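Local structure of transcriptional regulatory protein RcsB (Escherichia coli, 5I4C) at the interface of chains A and B. The protein acts as the response regulator of the Rcs phosphorelay, binding regulatory DNA to control genes of capsule synthesis, biofilm formation and cell division. Residues are numbered along the deposited sequence; one frame, centred on the assembly and turned at random. Chains: chain A/B, Transcriptional regulatory protein RcsB.

Contact 1: the interface of chains A and B. Residues chain A 12-15, 110; chain B 12, 14-15, 19, 109-110, 112-113.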
ATOM      1  N   HIS A  12       0.501  -1.005   7.756  1.00 30.26           N
ATOM      2  CA  HIS A  12       1.296  -1.180   6.551  1.00 31.63           C
ATOM      3  C   HIS A  12       1.881   0.163   6.148  1.00 27.30           C
ATOM      4  O   HIS A  12       1.120   1.055   5.792  1.00 25.46           O
ATOM      5  CB  HIS A  12       0.427  -1.746   5.432  1.00 35.55           C
ATOM      6  CG  HIS A  12       0.216  -3.213   5.528  1.00 41.60           C
ATOM      7  ND1 HIS A  12      -0.988  -3.755   5.894  1.00 51.31           N
ATOM      8  CD2 HIS A  12       1.066  -4.239   5.398  1.00 48.38           C
ATOM      9  CE1 HIS A  12      -0.888  -5.068   5.901  1.00 51.15           C
ATOM     10  NE2 HIS A  12       0.361  -5.383   5.625  1.00 52.50           N
ATOM     11  N   PRO A  13       3.216   0.330   6.236  1.00 25.83           N
ATOM     12  CA  PRO A  13       3.809   1.624   5.950  1.00 26.54           C
ATOM     13  C   PRO A  13       3.461   2.106   4.547  1.00 26.79           C
ATOM     14  O   PRO A  13       3.215   3.267   4.368  1.00 26.61           O
ATOM     15  CB  PRO A  13       5.301   1.370   6.108  1.00 27.78           C
ATOM     16  CG  PRO A  13       5.342   0.343   7.155  1.00 28.47           C
ATOM     17  CD  PRO A  13       4.170  -0.556   6.902  1.00 27.57           C
ATOM     18  N   ILE A  14       3.386   1.220   3.548  1.00 27.05           N
ATOM     19  CA  ILE A  14       3.026   1.705   2.210  1.00 26.41           C
ATOM     20  C   ILE A  14       1.604   2.253   2.107  1.00 24.99           C
ATOM     21  O   ILE A  14       1.358   3.035   1.227  1.00 24.08           O
ATOM     22  CB  ILE A  14       3.319   0.655   1.084  1.00 27.92           C
ATOM     23  CG1 ILE A  14       3.674   1.371  -0.245  1.00 29.31           C
ATOM     24  CG2 ILE A  14       2.197  -0.289   0.957  1.00 27.49           C
ATOM     25  CD1 ILE A  14       4.480   0.501  -1.156  1.00 30.20           C
ATOM     26  N   VAL A  15       0.673   1.776   2.923  1.00 23.91           N
ATOM     27  CA  VAL A  15      -0.663   2.348   2.960  1.00 24.48           C
ATOM     28  C   VAL A  15      -0.602   3.789   3.461  1.00 24.60           C
ATOM     29  O   VAL A  15      -1.207   4.719   2.864  1.00 23.60           O
ATOM     30  CB  VAL A  15      -1.634   1.480   3.817  1.00 24.94           C
ATOM     31  CG1 VAL A  15      -2.987   2.151   3.972  1.00 24.13           C
ATOM     32  CG2 VAL A  15      -1.820   0.077   3.233  1.00 25.82           C
ATOM     33  N   GLN A 110      -7.830  -0.156  -0.616  1.00 26.31           N
ATOM     34  CA  GLN A 110      -7.037  -0.100  -1.861  1.00 27.83           C
ATOM     35  C   GLN A 110      -7.374   1.097  -2.767  1.00 28.91           C
ATOM     36  O   GLN A 110      -6.611   1.427  -3.628  1.00 31.12           O
ATOM     37  CB  GLN A 110      -7.122  -1.400  -2.616  1.00 28.40           C
ATOM     38  CG  GLN A 110      -6.561  -2.582  -1.814  1.00 28.68           C
ATOM     39  CD  GLN A 110      -5.078  -2.415  -1.499  1.00 28.66           C
ATOM     40  OE1 GLN A 110      -4.308  -2.008  -2.366  1.00 25.86           O
ATOM     41  NE2 GLN A 110      -4.674  -2.736  -0.220  1.00 29.18           N
TER
ATOM     42  N   HIS B  12      -2.224  -5.349  -5.279  1.00 30.26           N
ATOM     43  CA  HIS B  12      -2.793  -4.341  -4.398  1.00 31.63           C
ATOM     44  C   HIS B  12      -2.644  -2.977  -5.051  1.00 27.30           C
ATOM     45  O   HIS B  12      -1.519  -2.523  -5.219  1.00 25.46           O
ATOM     46  CB  HIS B  12      -2.086  -4.371  -3.046  1.00 35.55           C
ATOM     47  CG  HIS B  12      -2.566  -5.452  -2.150  1.00 41.60           C
ATOM     48  ND1 HIS B  12      -1.809  -6.560  -1.872  1.00 51.31           N
ATOM     49  CD2 HIS B  12      -3.745  -5.641  -1.545  1.00 48.38           C
ATOM     50  CE1 HIS B  12      -2.479  -7.350  -1.059  1.00 51.15           C
ATOM     51  NE2 HIS B  12      -3.671  -6.820  -0.866  1.00 52.50           N
ATOM     52  N   ILE B  14      -3.052   0.011  -4.029  1.00 27.05           N
ATOM     53  CA  ILE B  14      -2.289   1.010  -3.269  1.00 26.41           C
ATOM     54  C   ILE B  14      -0.778   0.793  -3.294  1.00 24.99           C
ATOM     55  O   ILE B  14      -0.063   1.738  -3.088  1.00 24.08           O
ATOM     56  CB  ILE B  14      -2.818   1.193  -1.805  1.00 27.92           C
ATOM     57  CG1 ILE B  14      -2.584   2.648  -1.322  1.00 29.31           C
ATOM     58  CG2 ILE B  14      -2.226   0.181  -0.914  1.00 27.49           C
ATOM     59  CD1 ILE B  14      -3.521   3.035  -0.223  1.00 30.20           C
ATOM     60  N   VAL B  15      -0.311  -0.440  -3.444  1.00 23.91           N
ATOM     61  CA  VAL B  15       1.111  -0.694  -3.605  1.00 24.48           C
ATOM     62  C   VAL B  15       1.609  -0.075  -4.909  1.00 24.60           C
ATOM     63  O   VAL B  15       2.656   0.625  -4.948  1.00 23.60           O
ATOM     64  CB  VAL B  15       1.434  -2.217  -3.529  1.00 24.94           C
ATOM     65  CG1 VAL B  15       2.895  -2.490  -3.839  1.00 24.13           C
ATOM     66  CG2 VAL B  15       1.077  -2.814  -2.166  1.00 25.82           C
ATOM     67  N   ILE B  19       4.410   3.060  -5.259  1.00 23.91           N
ATOM     68  CA  ILE B  19       5.544   2.854  -6.120  1.00 25.51           C
ATOM     69  C   ILE B  19       5.571   3.887  -7.264  1.00 26.53           C
ATOM     70  O   ILE B  19       6.592   4.516  -7.503  1.00 27.26           O
ATOM     71  CB  ILE B  19       5.602   1.400  -6.635  1.00 25.56           C
ATOM     72  CG1 ILE B  19       5.874   0.488  -5.429  1.00 28.80           C
ATOM     73  CG2 ILE B  19       6.725   1.289  -7.664  1.00 28.22           C
ATOM     74  CD1 ILE B  19       5.908  -1.003  -5.713  1.00 29.27           C
ATOM     75  N   LYS B 109       8.492  -5.022   0.464  1.00 27.92           N
ATOM     76  CA  LYS B 109       7.414  -4.292  -0.177  1.00 27.59           C
ATOM     77  C   LYS B 109       7.052  -3.046   0.616  1.00 26.46           C
ATOM     78  O   LYS B 109       6.829  -1.960   0.068  1.00 27.79           O
ATOM     79  CB  LYS B 109       6.190  -5.219  -0.289  1.00 27.74           C
ATOM     80  CG  LYS B 109       5.074  -4.614  -1.106  1.00 29.47           C
ATOM     81  CD  LYS B 109       3.733  -5.326  -0.964  1.00 30.92           C
ATOM     82  CE  LYS B 109       3.800  -6.613  -1.662  1.00 31.88           C
ATOM     83  NZ  LYS B 109       2.460  -7.097  -1.998  1.00 34.32           N
ATOM     84  N   GLN B 110       6.927  -3.172   1.913  1.00 26.31           N
ATOM     85  CA  GLN B 110       6.469  -1.993   2.678  1.00 27.83           C
ATOM     86  C   GLN B 110       7.451  -0.810   2.655  1.00 28.91           C
ATOM     87  O   GLN B 110       7.075   0.285   2.961  1.00 31.12           O
ATOM     88  CB  GLN B 110       6.099  -2.372   4.087  1.00 28.40           C
ATOM     89  CG  GLN B 110       4.944  -3.381   4.139  1.00 28.68           C
ATOM     90  CD  GLN B 110       3.659  -2.819   3.540  1.00 28.66           C
ATOM     91  OE1 GLN B 110       3.311  -1.670   3.800  1.00 25.86           O
ATOM     92  NE2 GLN B 110       2.941  -3.657   2.713  1.00 29.18           N
ATOM     93  N   ALA B 112       9.219  -0.178  -0.182  1.00 27.75           N
ATOM     94  CA  ALA B 112       9.511   0.087  -1.588  1.00 28.30           C
ATOM     95  C   ALA B 112       9.684   1.549  -2.025  1.00 30.68           C
ATOM     96  O   ALA B 112      10.579   1.839  -2.812  1.00 29.70           O
ATOM     97  CB  ALA B 112       8.491  -0.645  -2.472  1.00 28.17           C
ATOM     98  N   PRO B 113       8.884   2.495  -1.482  1.00 34.72           N
ATOM     99  CA  PRO B 113       9.067   3.847  -1.989  1.00 35.59           C
ATOM    100  C   PRO B 113      10.419   4.432  -1.724  1.00 35.86           C
ATOM    101  O   PRO B 113      10.906   5.122  -2.598  1.00 37.62           O
ATOM    102  CB  PRO B 113       8.007   4.679  -1.245  1.00 39.18           C
ATOM    103  CG  PRO B 113       6.943   3.680  -0.859  1.00 38.93           C
ATOM    104  CD  PRO B 113       7.673   2.370  -0.634  1.00 35.98           C
TER
HETATM  105  O   HOH W   1       1.032   3.806  -1.485  0.50 48.93           O
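A two-fold symmetric homodimer interface joins the receiver domains of RcsB here, and glutamine side chains cap helix N-termini across it. Each helix 13-23 receives a side chain from the 3-10 turn 109-111 of the other chain, so every bond has its twin. The carboxamide oxygen OE1 of B:Gln110 accepts a hydrogen bond from the backbone N of A:Ile14 at 2.9 Å. The bond is nearly straight, 160° at the hydrogen, and the donor lies in the carbonyl plane. An acceptor at this first turn would be favoured by the helix dipole. B:Gln110 reaches it by a bend at chi2, with CG anti to its own carbonyl carbon. Its amide crosses the imidazole of A:His12 obliquely, the planes 51° apart, with NE2 lying 3.3 Å from the ring carbon CD2 of A:His12. CB of B:Gln110, further back along the chain, packs against CD of A:Pro13 at 3.9 Å.

In A:Ile14, CG1 stands roughly anti to the backbone N (chi1 -149°), which puts CG2 in the crowded position between the backbone N and the carbonyl carbon. There CG2 flanks the bonded OE1 of B:Gln110 at 3.4 Å. The apolar part falls to the tip of A:Ile14, whose CD1 touches the proline ring carbon CD of B:Pro113 at 3.7 Å. Between the helices a water is shared by the carbonyl oxygens of A:Ile14 and B:Ile14, 2.8 Å from each O. The site would thus help set the register of two non-phosphorylated receiver domains in this dimer; RcsB is a homodimer, though the structure alone does not show whether this pairing serves in signalling.

Contact 2: the interface of chains A and B. Residues chain A 17-18, 21-22, 113; chain B 17-18, 21-22, 113.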
ATOM      1  N   PHE A  17       2.017   5.810   3.378  1.00 24.23           N
ATOM      2  CA  PHE A  17       2.691   6.584   2.329  1.00 24.08           C
ATOM      3  C   PHE A  17       1.711   7.043   1.259  1.00 24.50           C
ATOM      4  O   PHE A  17       1.696   8.235   0.904  1.00 24.52           O
ATOM      5  CB  PHE A  17       3.784   5.708   1.695  1.00 24.43           C
ATOM      6  CG  PHE A  17       4.553   6.379   0.618  1.00 25.72           C
ATOM      7  CD1 PHE A  17       5.531   7.285   0.916  1.00 28.60           C
ATOM      8  CD2 PHE A  17       4.272   6.143  -0.680  1.00 25.84           C
ATOM      9  CE1 PHE A  17       6.248   7.899  -0.121  1.00 30.97           C
ATOM     10  CE2 PHE A  17       4.916   6.776  -1.720  1.00 27.47           C
ATOM     11  CZ  PHE A  17       5.949   7.636  -1.443  1.00 29.13           C
ATOM     12  N   GLY A  18       0.916   6.109   0.711  1.00 24.57           N
ATOM     13  CA  GLY A  18      -0.042   6.424  -0.391  1.00 25.81           C
ATOM     14  C   GLY A  18      -1.065   7.455   0.049  1.00 24.94           C
ATOM     15  O   GLY A  18      -1.319   8.429  -0.641  1.00 25.72           O
ATOM     16  N   LYS A  21       0.565  10.928   0.385  1.00 29.44           N
ATOM     17  CA  LYS A  21       0.793  11.463  -0.919  1.00 32.90           C
ATOM     18  C   LYS A  21      -0.489  12.009  -1.514  1.00 32.46           C
ATOM     19  O   LYS A  21      -0.514  13.079  -2.083  1.00 34.92           O
ATOM     20  CB  LYS A  21       1.342  10.394  -1.843  1.00 36.64           C
ATOM     21  CG  LYS A  21       2.785   9.982  -1.663  1.00 40.82           C
ATOM     22  CD  LYS A  21       3.777  11.158  -1.698  1.00 48.09           C
ATOM     23  CE  LYS A  21       4.092  11.587  -0.262  1.00 52.80           C
ATOM     24  NZ  LYS A  21       5.308  12.443  -0.259  1.00 57.95           N
ATOM     25  N   SER A  22      -1.587  11.331  -1.299  1.00 29.99           N
ATOM     26  CA  SER A  22      -2.845  11.788  -1.810  1.00 32.03           C
ATOM     27  C   SER A  22      -3.320  13.053  -1.041  1.00 32.58           C
ATOM     28  O   SER A  22      -3.755  14.074  -1.628  1.00 32.67           O
ATOM     29  CB  SER A  22      -3.885  10.669  -1.732  1.00 32.11           C
ATOM     30  OG  SER A  22      -5.146  11.330  -1.897  1.00 36.50           O
ATOM     31  N   PRO A 113      -6.458   6.451  -2.006  1.00 34.72           N
ATOM     32  CA  PRO A 113      -5.933   7.710  -2.517  1.00 35.59           C
ATOM     33  C   PRO A 113      -6.910   8.508  -3.322  1.00 35.86           C
ATOM     34  O   PRO A 113      -6.882   9.716  -3.188  1.00 37.62           O
ATOM     35  CB  PRO A 113      -4.761   7.292  -3.423  1.00 39.18           C
ATOM     36  CG  PRO A 113      -4.333   5.945  -2.895  1.00 38.93           C
ATOM     37  CD  PRO A 113      -5.594   5.297  -2.355  1.00 35.98           C
TER
ATOM     38  N   PHE B  17       0.213   2.414  -6.585  1.00 24.23           N
ATOM     39  CA  PHE B  17       0.143   3.869  -6.405  1.00 24.08           C
ATOM     40  C   PHE B  17       1.394   4.406  -5.724  1.00 24.50           C
ATOM     41  O   PHE B  17       1.996   5.378  -6.213  1.00 24.52           O
ATOM     42  CB  PHE B  17      -1.096   4.202  -5.560  1.00 24.43           C
ATOM     43  CG  PHE B  17      -1.290   5.652  -5.309  1.00 25.72           C
ATOM     44  CD1 PHE B  17      -1.801   6.468  -6.279  1.00 28.60           C
ATOM     45  CD2 PHE B  17      -0.924   6.205  -4.135  1.00 25.84           C
ATOM     46  CE1 PHE B  17      -1.981   7.833  -6.014  1.00 30.97           C
ATOM     47  CE2 PHE B  17      -1.031   7.551  -3.867  1.00 27.47           C
ATOM     48  CZ  PHE B  17      -1.607   8.376  -4.800  1.00 29.13           C
ATOM     49  N   GLY B  18       1.775   3.813  -4.580  1.00 24.57           N
ATOM     50  CA  GLY B  18       2.947   4.289  -3.787  1.00 25.81           C
ATOM     51  C   GLY B  18       4.228   4.208  -4.597  1.00 24.94           C
ATOM     52  O   GLY B  18       5.002   5.150  -4.654  1.00 25.72           O
ATOM     53  N   LYS B  21       4.272   6.910  -7.341  1.00 29.44           N
ATOM     54  CA  LYS B  21       4.534   8.179  -6.740  1.00 32.90           C
ATOM     55  C   LYS B  21       6.007   8.335  -6.419  1.00 32.46           C
ATOM     56  O   LYS B  21       6.600   9.362  -6.668  1.00 34.92           O
ATOM     57  CB  LYS B  21       3.737   8.335  -5.460  1.00 36.64           C
ATOM     58  CG  LYS B  21       2.254   8.598  -5.582  1.00 40.82           C
ATOM     59  CD  LYS B  21       1.907   9.802  -6.476  1.00 48.09           C
ATOM     60  CE  LYS B  21       1.572   9.298  -7.882  1.00 52.80           C
ATOM     61  NZ  LYS B  21       0.880  10.376  -8.639  1.00 57.95           N
ATOM     62  N   SER B  22       6.635   7.284  -5.960  1.00 29.99           N
ATOM     63  CA  SER B  22       8.033   7.341  -5.649  1.00 32.03           C
ATOM     64  C   SER B  22       8.878   7.441  -6.951  1.00 32.58           C
ATOM     65  O   SER B  22       9.814   8.266  -7.084  1.00 32.67           O
ATOM     66  CB  SER B  22       8.439   6.124  -4.816  1.00 32.11           C
ATOM     67  OG  SER B  22       9.870   6.089  -4.895  1.00 36.50           O
ATOM     68  N   PRO B 113       8.884   2.495  -1.482  1.00 34.72           N
ATOM     69  CA  PRO B 113       9.067   3.847  -1.989  1.00 35.59           C
ATOM     70  C   PRO B 113      10.419   4.432  -1.724  1.00 35.86           C
ATOM     71  O   PRO B 113      10.906   5.122  -2.598  1.00 37.62           O
ATOM     72  CB  PRO B 113       8.007   4.679  -1.245  1.00 39.18           C
ATOM     73  CG  PRO B 113       6.943   3.680  -0.859  1.00 38.93           C
ATOM     74  CD  PRO B 113       7.673   2.370  -0.634  1.00 35.98           C
TER
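At the apolar centre of this helix-helix contact between response-regulator receiver domains, the phenyl ring of A:Phe17 lies against the pyrrolidine ring of B:Pro113, and B:Phe17 against A:Pro113 by two-fold symmetry. The contact is CH-pi: CB of B:Pro113 sits over the face of the A:Phe17 ring, 3.7 Å from its centroid and shifted toward the rim. Its nearest ring atom is CZ of A:Phe17, at 3.6 Å, while the neighbouring proline carbon CG approaches CD2 of A:Phe17 at 3.6 Å. Two adjacent proline methylenes therefore span the face from its tip to its near side, and the side chains run past each other in opposite directions. The phenylalanine reaches across because its CG is anti to the backbone N (chi1 -180°), with the ring turned to chi2 77°.

The opposite face of A:Phe17 is covered from its own helix 13-23 by CG of A:Lys21, 3.8 Å above the ring plane and likewise toward the rim. Each ring is thus sandwiched between an aliphatic lysine stem of its own chain and a proline of the partner, which would restrict its rotation. In the ring plane, at the edge, lies B:Gly18 CA, 3.8 Å from CE2 of A:Phe17. The carbonyl O of B:Gly18 comes nearer still, 3.4 Å from CE2 of A:Phe17, a close contact and not a hydrogen bond. With no side chain on this glycine, the ring edge comes directly against the partner's backbone.

Further out, A:Lys21 and B:Lys21 slide past each other antiparallel, their CG atoms 4.2 Å apart. A:Ser22 and B:Ser22 form part of the polar rim, each bonded within its own chain: OG of B:Ser22 donates to the carbonyl O of B:Pro113 at 2.7 Å. The donor lies in the carbonyl plane, on a lone pair, at a C=O...donor angle of 131°. This second-shell bond ties helix 13-23 to the start of helix 112-124 and so would help hold the proline that faces the partner's phenyl ring.

The C-alpha centres of contact 1 and contact 2 lie about 8 Å apart, so both are parts of one continuous two-fold interface. Helix 13-23 runs through both, with mainly its first turn in contact 1 and residues 17-22 in contact 2. B:Pro113, at the start of helix 112-124, is shared: its ring meets an isoleucine in one patch and a phenylalanine in the other. Contact 1 supplies directional hydrogen bonds and contact 2 mainly apolar burial, a combination that would fix both the register and the crossing of the helices in this assembly of receiver domains.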